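Local structure of TetR family transcriptional regulator (Clostridium perfringens, 6AZH) at residues K170-V174 against N175-D179; E180-I183 against N184-G188; M4-T7 against K8-F12; V38-G41 against T42-N46. The protein probably acts as a homodimeric, DNA-binding transcriptional regulator of the TetR family, with a putative role in controlling fatty acid metabolism. All coordinates share one frame; numbering follows the deposited sequence.

Contact 1: residues K170-V174 against N175-D179; sequences KEFNV and NKVID
The Phe172 ring meets Val177 obliquely, its CE1 lying 3.7 Å from the methyl CG2, and the two side chains cross at about a right angle. The other flat group is the amide of Asn173, which the backbone of Lys176 approaches from above: the donor stands 61° out of the carbonyl plane and so does not use a lone pair direction. The N-H itself is nevertheless well aimed (167°), with Lys176 N 3.2 Å from Asn173 OD1. A weak second bond joins Asn175 N to the same OD1 at 3.1 Å. These two bonds define Asn173 as the N-cap; chi1 of -177°, which sets CG beside its carbonyl carbon, carries the amide over the first turn. The extended Lys176 chain crosses the amide at a slant, CD 3.6 Å from Asn173 ND2. One water accepts from both polar ends, 2.8 Å from Asn173 ND2 and 2.7 Å from Lys176 NZ, tying cap and lysine together. The helix proper then starts with the bond from Val177 N to Asn173 O, 3.0 Å. The side chains of Val174 and Ile178 lie side by side, Val174 CG2 4.2 Å from Ile178 CD1. In the fold, Phe172 meets the Tyr95 ring and touches Thr161 and Glu165 of helix 147-165, Val174 and Ile178 face helix 79-96, and Val177 packs on Leu149 of the second subunit.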
loop_
_atom_site.group_PDB
_atom_site.type_symbol
_atom_site.label_atom_id
_atom_site.label_comp_id
_atom_site.label_asym_id
_atom_site.label_seq_id
_atom_site.Cartn_x
_atom_site.Cartn_y
_atom_site.Cartn_z
ATOM N N LYS A 170 3.797 12.558 -14.447
ATOM C CA LYS A 170 3.820 13.803 -13.699
ATOM C C LYS A 170 5.030 13.791 -12.779
ATOM O O LYS A 170 5.660 12.755 -12.560
ATOM C CB LYS A 170 2.530 13.996 -12.891
ATOM C CG LYS A 170 2.108 12.749 -12.124
ATOM C CD LYS A 170 0.745 12.922 -11.471
ATOM C CE LYS A 170 -0.363 12.968 -12.507
ATOM N NZ LYS A 170 -1.029 11.645 -12.657
ATOM N N GLU A 171 5.349 14.962 -12.242
ATOM C CA GLU A 171 6.399 15.103 -11.246
ATOM C C GLU A 171 5.786 15.349 -9.875
ATOM O O GLU A 171 4.874 16.172 -9.728
ATOM C CB GLU A 171 7.354 16.242 -11.603
ATOM C CG GLU A 171 8.386 15.848 -12.649
ATOM C CD GLU A 171 9.603 16.741 -12.610
ATOM O OE1 GLU A 171 9.436 17.981 -12.650
ATOM O OE2 GLU A 171 10.726 16.201 -12.525
ATOM N N PHE A 172 6.317 14.646 -8.880
ATOM C CA PHE A 172 5.803 14.659 -7.516
ATOM C C PHE A 172 6.291 15.891 -6.752
ATOM O O PHE A 172 7.487 16.187 -6.742
ATOM C CB PHE A 172 6.270 13.384 -6.819
ATOM C CG PHE A 172 5.736 13.199 -5.433
ATOM C CD1 PHE A 172 4.506 12.600 -5.230
ATOM C CD2 PHE A 172 6.482 13.582 -4.331
ATOM C CE1 PHE A 172 4.020 12.405 -3.946
ATOM C CE2 PHE A 172 6.001 13.395 -3.049
ATOM C CZ PHE A 172 4.771 12.806 -2.854
ATOM N N ASN A 173 5.371 16.597 -6.098
ATOM C CA ASN A 173 5.693 17.791 -5.315
ATOM C C ASN A 173 5.241 17.539 -3.886
ATOM O O ASN A 173 4.039 17.565 -3.604
ATOM C CB ASN A 173 5.012 19.031 -5.896
ATOM C CG ASN A 173 5.381 20.318 -5.153
ATOM O OD1 ASN A 173 5.578 20.327 -3.937
ATOM N ND2 ASN A 173 5.467 21.416 -5.895
ATOM N N VAL A 174 6.201 17.326 -2.984
ATOM C CA VAL A 174 5.865 16.851 -1.645
ATOM C C VAL A 174 5.059 17.893 -0.875
ATOM O O VAL A 174 4.151 17.547 -0.108
ATOM C CB VAL A 174 7.140 16.439 -0.886
ATOM C CG1 VAL A 174 7.999 17.650 -0.575
ATOM C CG2 VAL A 174 6.769 15.691 0.391
ATOM N N ASN A 175 5.359 19.179 -1.065
ATOM C CA ASN A 175 4.659 20.200 -0.288
ATOM C C ASN A 175 3.217 20.346 -0.746
ATOM O O ASN A 175 2.318 20.552 0.076
ATOM C CB ASN A 175 5.391 21.536 -0.377
ATOM C CG ASN A 175 6.660 21.545 0.435
ATOM O OD1 ASN A 175 6.681 21.083 1.574
ATOM N ND2 ASN A 175 7.735 22.055 -0.152
ATOM N N LYS A 176 2.980 20.238 -2.052
ATOM C CA LYS A 176 1.611 20.272 -2.554
ATOM C C LYS A 176 0.829 19.053 -2.089
ATOM O O LYS A 176 -0.364 19.154 -1.786
ATOM C CB LYS A 176 1.606 20.359 -4.081
ATOM C CG LYS A 176 1.956 21.740 -4.608
ATOM C CD LYS A 176 1.929 21.797 -6.129
ATOM C CE LYS A 176 2.281 23.199 -6.644
ATOM N NZ LYS A 176 2.758 23.149 -8.059
ATOM N N VAL A 177 1.487 17.894 -2.020
ATOM C CA VAL A 177 0.798 16.683 -1.585
ATOM C C VAL A 177 0.430 16.773 -0.116
ATOM O O VAL A 177 -0.680 16.398 0.277
ATOM C CB VAL A 177 1.660 15.441 -1.872
ATOM C CG1 VAL A 177 1.060 14.242 -1.194
ATOM C CG2 VAL A 177 1.754 15.214 -3.374
ATOM N N ILE A 178 1.348 17.270 0.720
ATOM C CA ILE A 178 1.030 17.476 2.132
ATOM C C ILE A 178 -0.194 18.364 2.272
ATOM O O ILE A 178 -1.132 18.045 3.007
ATOM C CB ILE A 178 2.237 18.070 2.878
ATOM C CG1 ILE A 178 3.342 17.037 3.019
ATOM C CG2 ILE A 178 1.842 18.535 4.271
ATOM C CD1 ILE A 178 4.684 17.646 3.436
ATOM N N ASP A 179 -0.207 19.495 1.565
ATOM C CA ASP A 179 -1.319 20.429 1.711
ATOM C C ASP A 179 -2.631 19.806 1.257
ATOM O O ASP A 179 -3.663 19.971 1.923
ATOM C CB ASP A 179 -1.037 21.714 0.932
ATOM C CG ASP A 179 0.026 22.576 1.597
ATOM O OD1 ASP A 179 0.375 22.310 2.769
ATOM O OD2 ASP A 179 0.517 23.514 0.938
HETATM O O HOH W 1 4.397 20.992 -8.403
#

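Contact 2: residues E180-I183 against N184-G188; sequences EITI and NILDG
Ile181 and Ile185 form the tight, apolar part of this helical stretch, CG2 of Ile181 lying 3.7 Å from CD1 of Ile185 one turn on. Beside them Thr182 and Leu186 point the same way, with Thr182 CG2 3.8 Å from Leu186 CD1. Thr182 chi1 of -61° places that methyl beside the carbonyl carbon, while OG1 turns back to a hydrogen bond with Ile178 O. From helix 79-96, Phe91 touches Ile181, Phe87 touches Thr182 and Ile185, and Lys84 touches Leu186. The backbone keeps helical bonding, Asn184 N to Glu180 O 2.9 Å. The polar side is bridged by water rather than packed directly, although Asn184 is buried. One water donates to Glu180 OE1 and accepts from Asn184 ND2 at 2.9 Å. A second donates to the same OE1 and to Asn184 OD1, the latter at 2.6 Å. OE1 also accepts from Asp146 N of the second subunit, and OD1 from its Arg143. The solvent side is marked by the exposed Ile183, CG2 coming 3.6 Å from OD2 of Asp187, whose other oxygen is salt-bridged to Lys192 of the second subunit. Gly188 leaves the helix at a positive phi (76°). Such a C-terminal helix, packed on helix 79-96 of its own subunit and meeting the partner with both apolar and polar groups, is consistent with the helical dimer interface of TetR-family regulators.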
loop_
_atom_site.group_PDB
_atom_site.type_symbol
_atom_site.label_atom_id
_atom_site.label_comp_id
_atom_site.label_asym_id
_atom_site.label_seq_id
_atom_site.Cartn_x
_atom_site.Cartn_y
_atom_site.Cartn_z
ATOM N N GLU A 180 -2.613 19.086 0.127
ATOM C CA GLU A 180 -3.848 18.517 -0.409
ATOM C C GLU A 180 -4.366 17.402 0.486
ATOM O O GLU A 180 -5.565 17.332 0.770
ATOM C CB GLU A 180 -3.634 17.976 -1.833
ATOM C CG GLU A 180 -3.445 19.029 -2.914
ATOM C CD GLU A 180 -4.595 19.085 -3.920
ATOM O OE1 GLU A 180 -5.615 18.384 -3.730
ATOM O OE2 GLU A 180 -4.471 19.844 -4.911
ATOM N N ILE A 181 -3.476 16.503 0.918
ATOM C CA ILE A 181 -3.910 15.359 1.712
ATOM C C ILE A 181 -4.410 15.811 3.073
ATOM O O ILE A 181 -5.365 15.239 3.619
ATOM C CB ILE A 181 -2.771 14.332 1.843
ATOM C CG1 ILE A 181 -2.426 13.743 0.468
ATOM C CG2 ILE A 181 -3.160 13.232 2.823
ATOM C CD1 ILE A 181 -3.272 12.588 0.056
ATOM N N THR A 182 -3.765 16.824 3.657
ATOM C CA THR A 182 -4.224 17.346 4.939
ATOM C C THR A 182 -5.667 17.823 4.832
ATOM O O THR A 182 -6.511 17.485 5.668
ATOM C CB THR A 182 -3.305 18.480 5.418
ATOM O OG1 THR A 182 -1.967 17.988 5.599
ATOM C CG2 THR A 182 -3.810 19.063 6.747
ATOM N N ILE A 183 -5.976 18.588 3.787
ATOM C CA ILE A 183 -7.350 19.056 3.617
ATOM C C ILE A 183 -8.282 17.890 3.317
ATOM O O ILE A 183 -9.357 17.774 3.915
ATOM C CB ILE A 183 -7.415 20.141 2.529
ATOM C CG1 ILE A 183 -6.711 21.412 3.013
ATOM C CG2 ILE A 183 -8.863 20.469 2.205
ATOM C CD1 ILE A 183 -6.391 22.401 1.898
ATOM N N ASN A 184 -7.877 16.979 2.419
ATOM C CA ASN A 184 -8.744 15.848 2.102
ATOM C C ASN A 184 -9.098 15.055 3.355
ATOM O O ASN A 184 -10.261 14.696 3.564
ATOM C CB ASN A 184 -8.072 14.934 1.080
ATOM C CG ASN A 184 -7.937 15.576 -0.289
ATOM O OD1 ASN A 184 -8.486 16.651 -0.550
ATOM N ND2 ASN A 184 -7.193 14.914 -1.174
ATOM N N ILE A 185 -8.112 14.797 4.216
ATOM C CA ILE A 185 -8.349 13.973 5.399
ATOM C C ILE A 185 -9.163 14.734 6.441
ATOM O O ILE A 185 -10.112 14.196 7.024
ATOM C CB ILE A 185 -7.013 13.490 5.995
ATOM C CG1 ILE A 185 -6.347 12.461 5.091
ATOM C CG2 ILE A 185 -7.252 12.895 7.375
ATOM C CD1 ILE A 185 -5.048 11.914 5.660
ATOM N N LEU A 186 -8.785 15.985 6.723
ATOM C CA LEU A 186 -9.459 16.703 7.805
ATOM C C LEU A 186 -10.841 17.206 7.380
ATOM O O LEU A 186 -11.824 17.041 8.114
ATOM C CB LEU A 186 -8.575 17.866 8.293
ATOM C CG LEU A 186 -7.247 17.440 8.942
ATOM C CD1 LEU A 186 -6.454 18.653 9.453
ATOM C CD2 LEU A 186 -7.514 16.481 10.069
ATOM N N ASP A 187 -10.937 17.819 6.198
ATOM C CA ASP A 187 -12.181 18.455 5.753
ATOM C C ASP A 187 -13.045 17.563 4.868
ATOM O O ASP A 187 -14.197 17.911 4.602
ATOM C CB ASP A 187 -11.871 19.746 4.983
ATOM C CG ASP A 187 -11.174 20.787 5.845
ATOM O OD1 ASP A 187 -11.680 21.067 6.943
ATOM O OD2 ASP A 187 -10.109 21.300 5.433
ATOM N N GLY A 188 -12.530 16.439 4.398
ATOM C CA GLY A 188 -13.281 15.648 3.443
ATOM C C GLY A 188 -13.234 16.294 2.078
ATOM O O GLY A 188 -12.562 17.298 1.857
HETATM O O HOH W 2 -6.320 15.683 -3.826
HETATM O O HOH W 3 -7.566 18.847 -1.672
#

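Contact 3: residues M4-T7 against K8-F12; sequences MNRT and KKAIF
Asn5 caps the helix by accepting the backbone N-H of Lys8 on its side-chain oxygen, OD1 to Lys8 N 2.9 Å, in a bond that is almost straight (174°) and lies nearly along the amide C=O axis. The cap is reached with chi1 at 60°, which puts CG between the backbone N and the carbonyl carbon and brings the amide over the helix end. Its backbone oxygen is used too, Lys9 N lying 2.9 Å from Asn5 O. Further out, the Lys8 methylenes flank the cap, CB 3.5 Å from Asn5 OD1, while its NZ goes to Asn46. The guanidinium of Arg6 has Ala10 CB over one face, 3.9 Å above the plane and offset toward the rim; its NH2 bonds to Asn37 O. Thr7 CG2 and Ile11 CD1 run side by side, 3.8 Å apart. On another flank Met4, modelled as selenomethionine, crosses Phe12 at about a right angle. SE lies 4.5 Å from the Phe12 ring centroid, 34° off the ring normal, a Met-aromatic contact in which CE sits over one ring face. This opens helix 6-26 of the TetR-type DNA-binding domain, Thr7 and Ile11 facing helix 40-46 and Met4 meeting Phe56 of helix 50-74. Chemically, the capping amide satisfies a first-turn N-H, while the chain ahead of it packs on Phe12, here through selenium.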
loop_
_atom_site.group_PDB
_atom_site.type_symbol
_atom_site.label_atom_id
_atom_site.label_comp_id
_atom_site.label_asym_id
_atom_site.label_seq_id
_atom_site.Cartn_x
_atom_site.Cartn_y
_atom_site.Cartn_z
HETATM N N MSE A 4 25.982 3.058 13.655
HETATM C CA MSE A 4 26.400 2.055 12.680
HETATM C C MSE A 4 27.821 2.316 12.164
HETATM O O MSE A 4 28.109 3.399 11.638
HETATM C CB MSE A 4 25.432 2.020 11.490
HETATM C CG MSE A 4 24.194 1.149 11.664
HETATM SE SE MSE A 4 23.199 1.178 9.972
HETATM C CE MSE A 4 22.458 3.003 10.101
ATOM N N ASN A 5 28.698 1.320 12.284
ATOM C CA ASN A 5 30.034 1.443 11.722
ATOM C C ASN A 5 29.956 1.417 10.190
ATOM O O ASN A 5 28.870 1.414 9.598
ATOM C CB ASN A 5 30.952 0.360 12.286
ATOM C CG ASN A 5 30.474 -1.058 11.995
ATOM O OD1 ASN A 5 29.735 -1.315 11.042
ATOM N ND2 ASN A 5 30.925 -1.995 12.814
ATOM N N ARG A 6 31.118 1.433 9.526
ATOM C CA ARG A 6 31.078 1.512 8.072
ATOM C C ARG A 6 30.473 0.246 7.481
ATOM O O ARG A 6 29.686 0.322 6.534
ATOM C CB ARG A 6 32.469 1.767 7.489
ATOM C CG ARG A 6 32.482 1.947 5.970
ATOM C CD ARG A 6 32.742 0.629 5.242
ATOM N NE ARG A 6 32.522 0.736 3.807
ATOM C CZ ARG A 6 32.813 -0.227 2.949
ATOM N NH1 ARG A 6 33.336 -1.362 3.389
ATOM N NH2 ARG A 6 32.599 -0.050 1.655
ATOM N N THR A 7 30.829 -0.921 8.027
ATOM C CA THR A 7 30.354 -2.181 7.460
ATOM C C THR A 7 28.833 -2.267 7.516
ATOM O O THR A 7 28.173 -2.557 6.508
ATOM C CB THR A 7 30.980 -3.357 8.202
ATOM O OG1 THR A 7 32.370 -3.431 7.857
ATOM C CG2 THR A 7 30.284 -4.655 7.824
ATOM N N LYS A 8 28.258 -1.988 8.687
ATOM C CA LYS A 8 26.809 -2.075 8.820
ATOM C C LYS A 8 26.112 -0.962 8.047
ATOM O O LYS A 8 25.078 -1.204 7.412
ATOM C CB LYS A 8 26.428 -2.066 10.293
ATOM C CG LYS A 8 26.692 -3.405 10.976
ATOM C CD LYS A 8 26.364 -3.339 12.451
ATOM C CE LYS A 8 26.005 -4.717 12.998
ATOM N NZ LYS A 8 27.219 -5.495 13.346
ATOM N N LYS A 9 26.664 0.260 8.059
ATOM C CA LYS A 9 26.051 1.340 7.285
ATOM C C LYS A 9 26.069 1.040 5.792
ATOM O O LYS A 9 25.086 1.301 5.089
ATOM C CB LYS A 9 26.748 2.678 7.551
ATOM C CG LYS A 9 26.176 3.838 6.704
ATOM C CD LYS A 9 26.450 5.197 7.353
ATOM C CE LYS A 9 25.572 6.301 6.760
ATOM N NZ LYS A 9 25.967 6.637 5.365
ATOM N N ALA A 10 27.180 0.492 5.281
ATOM C CA ALA A 10 27.262 0.189 3.860
ATOM C C ALA A 10 26.267 -0.900 3.479
ATOM O O ALA A 10 25.590 -0.795 2.451
ATOM C CB ALA A 10 28.694 -0.240 3.489
ATOM N N ILE A 11 26.178 -1.951 4.298
ATOM C CA ILE A 11 25.216 -3.028 4.069
ATOM C C ILE A 11 23.805 -2.481 4.164
ATOM O O ILE A 11 22.948 -2.771 3.320
ATOM C CB ILE A 11 25.446 -4.165 5.082
ATOM C CG1 ILE A 11 26.751 -4.907 4.752
ATOM C CG2 ILE A 11 24.264 -5.155 5.113
ATOM C CD1 ILE A 11 27.262 -5.749 5.875
ATOM N N PHE A 12 23.548 -1.673 5.189
ATOM C CA PHE A 12 22.229 -1.059 5.361
ATOM C C PHE A 12 21.800 -0.310 4.108
ATOM O O PHE A 12 20.723 -0.569 3.548
ATOM C CB PHE A 12 22.263 -0.123 6.570
ATOM C CG PHE A 12 20.979 0.651 6.794
ATOM C CD1 PHE A 12 19.897 0.056 7.419
ATOM C CD2 PHE A 12 20.873 1.977 6.399
ATOM C CE1 PHE A 12 18.719 0.764 7.639
ATOM C CE2 PHE A 12 19.690 2.703 6.612
ATOM C CZ PHE A 12 18.618 2.094 7.241
#

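Contact 4: residues V38-G41 against T42-N46; sequences VAKG and TLYYN
The chain enters a helix after Ala39, the N-cap, and three successive i to i+4 bonds follow: Leu43 N to Ala39 O at 2.9 Å, Tyr44 N to Lys40 O at 2.9 Å and a more bent one (139°) from Tyr45 N to Gly41 O at 3.0 Å. Ala39 has no side-chain acceptor for a capping bond; its carbonyl makes the ordinary first helical bond to Leu43 N. Val38, just ahead of the cap, folds back on the first turn, CG1 approaching Leu43 CB at 4.2 Å. Lys40 and Tyr44 lie side by side and point the same way; the lysine methylene CG is 4.0 Å from Tyr44 CE2, and the NZ end continues to a salt bridge with Asp30. Tyr44 chi1 of -83°, with CG beside its backbone N, brings the ring back along the helix, so that CD2 lies 3.4 Å from Lys40 O. Leu43 CD2 lies over one face of this ring, 4.1 Å above the plane and offset toward its rim. At the last turn the amide of Asn46 folds onto the main chain, ND2 donating to Thr42 O at 2.8 Å (162°) with the acceptor in the amide plane. Leu43 meanwhile packs on Val29 and Ala33 of helix 29-36. Two short helices joined by a tight turn, the second bearing exposed tyrosines, make the helix-turn-helix of the TetR family, in which helix 40-46 occupies the place of the recognition helix and probably enters the DNA major groove.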
loop_
_atom_site.group_PDB
_atom_site.type_symbol
_atom_site.label_atom_id
_atom_site.label_comp_id
_atom_site.label_asym_id
_atom_site.label_seq_id
_atom_site.Cartn_x
_atom_site.Cartn_y
_atom_site.Cartn_z
ATOM N N VAL A 38 31.553 -4.382 0.584
ATOM C CA VAL A 38 31.934 -5.042 1.824
ATOM C C VAL A 38 32.377 -6.459 1.484
ATOM O O VAL A 38 31.645 -7.195 0.813
ATOM C CB VAL A 38 30.775 -5.064 2.832
ATOM C CG1 VAL A 38 31.086 -5.977 3.993
ATOM C CG2 VAL A 38 30.505 -3.658 3.332
ATOM N N ALA A 39 33.568 -6.837 1.932
ATOM C CA ALA A 39 34.034 -8.198 1.693
ATOM C C ALA A 39 33.016 -9.204 2.231
ATOM O O ALA A 39 32.503 -9.050 3.341
ATOM C CB ALA A 39 35.399 -8.402 2.361
ATOM N N LYS A 40 32.727 -10.252 1.445
ATOM C CA LYS A 40 31.642 -11.159 1.824
ATOM C C LYS A 40 31.913 -11.839 3.161
ATOM O O LYS A 40 30.986 -12.063 3.952
ATOM C CB LYS A 40 31.400 -12.200 0.726
ATOM C CG LYS A 40 29.922 -12.520 0.523
ATOM C CD LYS A 40 29.693 -13.600 -0.521
ATOM C CE LYS A 40 30.316 -13.239 -1.850
ATOM N NZ LYS A 40 29.468 -13.705 -2.987
ATOM N N GLY A 41 33.175 -12.180 3.438
ATOM C CA GLY A 41 33.493 -12.771 4.731
ATOM C C GLY A 41 33.176 -11.845 5.891
ATOM O O GLY A 41 32.730 -12.291 6.952
ATOM N N THR A 42 33.399 -10.543 5.702
ATOM C CA THR A 42 33.072 -9.563 6.735
ATOM C C THR A 42 31.563 -9.372 6.844
ATOM O O THR A 42 31.029 -9.205 7.950
ATOM C CB THR A 42 33.799 -8.253 6.426
ATOM O OG1 THR A 42 35.218 -8.487 6.486
ATOM C CG2 THR A 42 33.434 -7.143 7.428
ATOM N N LEU A 43 30.851 -9.410 5.712
ATOM C CA LEU A 43 29.391 -9.402 5.781
ATOM C C LEU A 43 28.899 -10.560 6.636
ATOM O O LEU A 43 28.099 -10.373 7.556
ATOM C CB LEU A 43 28.766 -9.458 4.383
ATOM C CG LEU A 43 27.218 -9.462 4.359
ATOM C CD1 LEU A 43 26.677 -8.827 3.085
ATOM C CD2 LEU A 43 26.598 -10.863 4.522
ATOM N N TYR A 44 29.365 -11.775 6.339
ATOM C CA TYR A 44 28.860 -12.929 7.063
ATOM C C TYR A 44 29.313 -12.942 8.517
ATOM O O TYR A 44 28.661 -13.581 9.350
ATOM C CB TYR A 44 29.294 -14.215 6.351
ATOM C CG TYR A 44 28.404 -14.635 5.191
ATOM C CD1 TYR A 44 27.041 -14.886 5.378
ATOM C CD2 TYR A 44 28.935 -14.806 3.921
ATOM C CE1 TYR A 44 26.237 -15.301 4.319
ATOM C CE2 TYR A 44 28.147 -15.226 2.854
ATOM C CZ TYR A 44 26.801 -15.458 3.054
ATOM O OH TYR A 44 26.029 -15.855 1.989
ATOM N N TYR A 45 30.404 -12.239 8.845
ATOM C CA TYR A 45 30.769 -12.086 10.246
ATOM C C TYR A 45 29.708 -11.299 11.004
ATOM O O TYR A 45 29.523 -11.500 12.208
ATOM C CB TYR A 45 32.127 -11.397 10.359
ATOM C CG TYR A 45 32.638 -11.298 11.778
ATOM C CD1 TYR A 45 32.508 -10.119 12.502
ATOM C CD2 TYR A 45 33.245 -12.387 12.398
ATOM C CE1 TYR A 45 32.967 -10.022 13.804
ATOM C CE2 TYR A 45 33.709 -12.298 13.701
ATOM C CZ TYR A 45 33.566 -11.114 14.396
ATOM O OH TYR A 45 34.023 -11.015 15.689
ATOM N N ASN A 46 28.991 -10.421 10.309
ATOM C CA ASN A 46 27.997 -9.544 10.916
ATOM C C ASN A 46 26.568 -10.057 10.789
ATOM O O ASN A 46 25.755 -9.821 11.692
ATOM C CB ASN A 46 28.085 -8.150 10.283
ATOM C CG ASN A 46 29.289 -7.364 10.772
ATOM O OD1 ASN A 46 29.206 -6.654 11.772
ATOM N ND2 ASN A 46 30.410 -7.477 10.063
#

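How the contacts relate
The four contacts fall into two separate pairs. Contacts 3 and 4, with centres about 11 Å apart, touch directly: Lys8 NZ lies 2.8 Å from Asn46 OD1, a probable hydrogen bond, and Arg6 and Ala10 pack on Val38. Helix 6-26 thus backs the putative recognition helix. Contacts 1 and 2 follow each other on helix 174-187, centres about 14 Å apart, and both reach the second subunit. Contact 2 lies on the opposite side of the chain's centre from contacts 3 and 4; it is furthest from contact 4, about 48 Å between centres and about 37 Å between nearest atoms. DNA reading and dimerisation are therefore probably housed in separate regions.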